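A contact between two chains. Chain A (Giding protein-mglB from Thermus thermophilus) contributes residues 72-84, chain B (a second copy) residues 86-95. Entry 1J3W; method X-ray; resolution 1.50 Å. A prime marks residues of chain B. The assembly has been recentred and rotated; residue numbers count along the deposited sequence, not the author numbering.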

# COMPACT_ATOMS: atom_id res chain seq x y z
N ALA A 72 5.33 9.48 0.04
CA ALA A 72 4.41 10.45 0.65
C ALA A 72 4.91 10.79 2.05
O ALA A 72 4.95 11.97 2.43
N LEU A 73 5.29 9.77 2.82
CA LEU A 73 5.82 9.98 4.17
C LEU A 73 7.11 10.79 4.09
O LEU A 73 7.31 11.74 4.85
N ALA A 74 7.99 10.42 3.17
CA ALA A 74 9.26 11.12 3.02
C ALA A 74 9.05 12.60 2.73
O ALA A 74 9.65 13.46 3.36
N LYS A 75 8.17 12.89 1.77
CA LYS A 75 7.91 14.27 1.40
C LYS A 75 7.28 15.06 2.53
O LYS A 75 7.55 16.26 2.68
N LEU A 76 6.44 14.41 3.34
CA LEU A 76 5.82 15.11 4.46
C LEU A 76 6.91 15.56 5.42
O LEU A 76 6.77 16.58 6.10
N LEU A 77 8.00 14.80 5.46
CA LEU A 77 9.13 15.11 6.34
C LEU A 77 10.20 15.97 5.65
O LEU A 77 11.27 16.20 6.21
N GLY A 78 9.90 16.44 4.44
CA GLY A 78 10.83 17.29 3.71
C GLY A 78 11.89 16.59 2.87
O GLY A 78 12.83 17.22 2.39
N GLU A 79 11.72 15.28 2.68
CA GLU A 79 12.66 14.48 1.89
C GLU A 79 11.99 14.08 0.57
O GLU A 79 10.78 13.91 0.52
N ALA A 80 12.78 13.93 -0.48
CA ALA A 80 12.23 13.52 -1.77
C ALA A 80 11.76 12.07 -1.65
O ALA A 80 10.70 11.69 -2.15
N ARG A 81 12.57 11.26 -0.97
CA ARG A 81 12.26 9.85 -0.75
C ARG A 81 13.22 9.32 0.29
O ARG A 81 14.21 9.97 0.61
N PHE A 82 12.92 8.14 0.83
CA PHE A 82 13.81 7.53 1.82
C PHE A 82 14.87 6.75 1.07
O PHE A 82 14.55 5.95 0.20
N GLN A 83 16.14 6.99 1.40
CA GLN A 83 17.21 6.27 0.71
C GLN A 83 17.44 4.88 1.29
O GLN A 83 17.85 3.97 0.57
N GLU A 84 17.16 4.71 2.57
CA GLU A 84 17.39 3.44 3.25
C GLU A 84 16.18 3.05 4.09
O GLU A 84 15.60 3.89 4.78
N VAL B 86 12.18 1.15 10.01
CA VAL B 86 12.96 2.38 10.04
C VAL B 86 13.10 2.90 8.62
O VAL B 86 13.46 2.15 7.71
N HIS B 87 12.77 4.17 8.41
CA HIS B 87 12.87 4.81 7.10
C HIS B 87 13.81 5.99 7.28
O HIS B 87 13.57 6.87 8.12
N GLN B 88 14.89 6.00 6.51
CA GLN B 88 15.89 7.04 6.63
C GLN B 88 16.10 7.88 5.38
O GLN B 88 16.34 7.34 4.30
N GLY B 89 16.00 9.19 5.54
CA GLY B 89 16.23 10.10 4.43
C GLY B 89 17.63 10.68 4.62
O GLY B 89 18.44 10.12 5.36
N GLU B 90 17.92 11.80 3.97
CA GLU B 90 19.22 12.43 4.10
C GLU B 90 19.40 13.04 5.48
O GLU B 90 20.47 12.97 6.07
N ARG B 91 18.32 13.64 5.98
CA ARG B 91 18.36 14.29 7.29
C ARG B 91 17.31 13.72 8.24
O ARG B 91 17.61 13.45 9.41
N MET B 92 16.10 13.55 7.74
CA MET B 92 14.99 13.05 8.54
C MET B 92 14.82 11.54 8.51
O MET B 92 15.04 10.89 7.49
N GLY B 93 14.39 10.99 9.65
CA GLY B 93 14.16 9.57 9.79
C GLY B 93 12.84 9.29 10.49
O GLY B 93 12.29 10.16 11.19
N LEU B 94 12.35 8.08 10.32
CA LEU B 94 11.09 7.65 10.91
C LEU B 94 11.26 6.25 11.51
O LEU B 94 11.76 5.35 10.84
N TYR B 95 10.86 6.10 12.76
CA TYR B 95 10.92 4.82 13.46
C TYR B 95 9.50 4.47 13.85
O TYR B 95 8.80 5.27 14.47

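The contact joins a short antiparallel bridge, a carboxylate that binds a turn of backbone amides, and a small apolar cluster, together burying 720 Å² summed over both sides. Glu79 points toward chain B with chi1 and chi2 both m, which brings its carboxylate to the turn: OE1 accepts from Glu90′ N (2.7 Å), while OE2 accepts from Arg91′ N and Met92′ N (each 2.9 Å, the latter nearly linear at 178°). Arg91′ NH2 lies 3.9 Å from Glu79 OE2, a long salt bridge in which the oxygen sits over the guanidinium face, so charge alone acts. Gly89′ leaves room for this carboxylate; an ideal CB there would fall 2.4 Å from Glu79 CD.

At the bridge, Glu84 N donates to Gln88′ O (3.3 Å) and Gln88′ N to Glu84 O (2.8 Å). Both side chains leave the same sheet face with chi1 t, and one water donates to Glu84 OE1 (3.0 Å) and Gln88′ OE1 (3.1 Å). A second water similarly links Gln83 OE1 (2.9 Å) to Glu90′ OE1 (2.7 Å).

Phe82 (m) receives His87′ CB over its face, 3.4 Å from the ring centroid and 2° off the normal. Among the apolar side chains, Leu73 CD1 meets Leu94′ CD2 at 3.9 Å, and Leu77 CB approaches Met92′ CB at 4.1 Å; all four side chains point toward the opposing stretch.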

# COMPACT_ATOMS: atom_id res chain seq x y z
CB ALA A 72 2.99 9.87 0.70
CB LEU A 73 6.10 8.64 4.86
CG LEU A 73 4.96 7.95 5.60
CD1 LEU A 73 5.33 6.51 5.90
CD2 LEU A 73 4.67 8.71 6.89
CB ALA A 74 10.08 10.47 1.91
CB LYS A 75 7.02 14.30 0.15
CG LYS A 75 7.77 13.86 -1.11
CD LYS A 75 6.85 13.79 -2.32
CE LYS A 75 7.64 13.62 -3.62
NZ LYS A 75 8.46 12.38 -3.65
CB LEU A 76 4.83 14.19 5.19
CG LEU A 76 3.98 14.91 6.24
CD1 LEU A 76 2.99 15.82 5.53
CD2 LEU A 76 3.23 13.89 7.10
CB LEU A 77 9.77 13.82 6.86
CG LEU A 77 8.82 12.92 7.67
CD1 LEU A 77 9.57 11.69 8.14
CD2 LEU A 77 8.26 13.69 8.86
CB GLU A 79 13.02 13.20 2.64
CG GLU A 79 13.66 13.36 4.02
CD GLU A 79 15.16 13.61 3.96
OE1 GLU A 79 15.80 13.22 2.96
OE2 GLU A 79 15.71 14.18 4.93
CB ALA A 80 13.29 13.63 -2.85
CB ARG A 81 12.38 9.07 -2.07
CG ARG A 81 13.77 9.03 -2.68
CD ARG A 81 13.68 8.55 -4.13
NE ARG A 81 15.00 8.25 -4.70
CZ ARG A 81 15.21 8.01 -5.99
NH1 ARG A 81 14.21 8.05 -6.85
NH2 ARG A 81 16.44 7.73 -6.41
CB PHE A 82 13.02 6.58 2.73
CG PHE A 82 12.04 7.27 3.62
CD1 PHE A 82 12.48 8.19 4.58
CD2 PHE A 82 10.68 7.00 3.53
CE1 PHE A 82 11.57 8.82 5.42
CE2 PHE A 82 9.77 7.62 4.37
CZ PHE A 82 10.21 8.53 5.32
CB GLN A 83 18.52 7.06 0.78
CG GLN A 83 18.56 8.32 -0.08
CD GLN A 83 17.61 9.39 0.42
OE1 GLN A 83 17.59 9.72 1.60
NE2 GLN A 83 16.83 9.95 -0.50
CB GLU A 84 18.62 3.58 4.14
CG GLU A 84 19.07 2.37 4.92
CD GLU A 84 20.29 2.68 5.77
OE1 GLU A 84 20.21 3.59 6.62
OE2 GLU A 84 21.33 2.01 5.59
CB VAL B 86 14.37 2.15 10.62
CG1 VAL B 86 15.19 3.43 10.54
CG2 VAL B 86 14.27 1.69 12.07
CB HIS B 87 11.51 5.32 6.62
CG HIS B 87 10.52 4.23 6.32
ND1 HIS B 87 9.87 3.53 7.31
CD2 HIS B 87 10.10 3.72 5.14
CE1 HIS B 87 9.08 2.62 6.75
NE2 HIS B 87 9.21 2.72 5.44
CB GLN B 88 17.22 6.40 7.02
CG GLN B 88 18.36 7.38 7.26
CD GLN B 88 18.24 8.08 8.59
OE1 GLN B 88 18.34 7.45 9.64
NE2 GLN B 88 18.04 9.39 8.56
CB GLU B 90 19.39 13.51 3.03
CG GLU B 90 19.57 12.99 1.61
CD GLU B 90 20.98 12.49 1.35
OE1 GLU B 90 21.44 11.56 2.04
OE2 GLU B 90 21.65 13.04 0.44
CB ARG B 91 18.12 15.79 7.12
CG ARG B 91 19.13 16.48 6.20
CD ARG B 91 18.72 17.91 5.90
NE ARG B 91 17.49 17.99 5.11
CZ ARG B 91 17.38 17.55 3.86
NH1 ARG B 91 18.42 17.01 3.24
NH2 ARG B 91 16.22 17.66 3.22
CB MET B 92 13.67 13.68 8.07
CG MET B 92 13.64 15.20 8.11
SD MET B 92 14.01 15.86 9.73
CE MET B 92 12.67 15.25 10.68
CB LEU B 94 10.00 7.62 9.83
CG LEU B 94 8.58 7.19 10.20
CD1 LEU B 94 7.95 8.24 11.09
CD2 LEU B 94 7.76 7.02 8.93
CB TYR B 95 11.77 4.93 14.73
CG TYR B 95 11.76 3.69 15.59
CD1 TYR B 95 12.63 2.64 15.33
CD2 TYR B 95 10.88 3.58 16.67
CE1 TYR B 95 12.62 1.49 16.12
CE2 TYR B 95 10.87 2.43 17.47
CZ TYR B 95 11.74 1.40 17.19
OH TYR B 95 11.73 0.25 17.96
O HOH W 1 20.30 9.17 2.34
O HOH W 2 18.82 4.42 9.11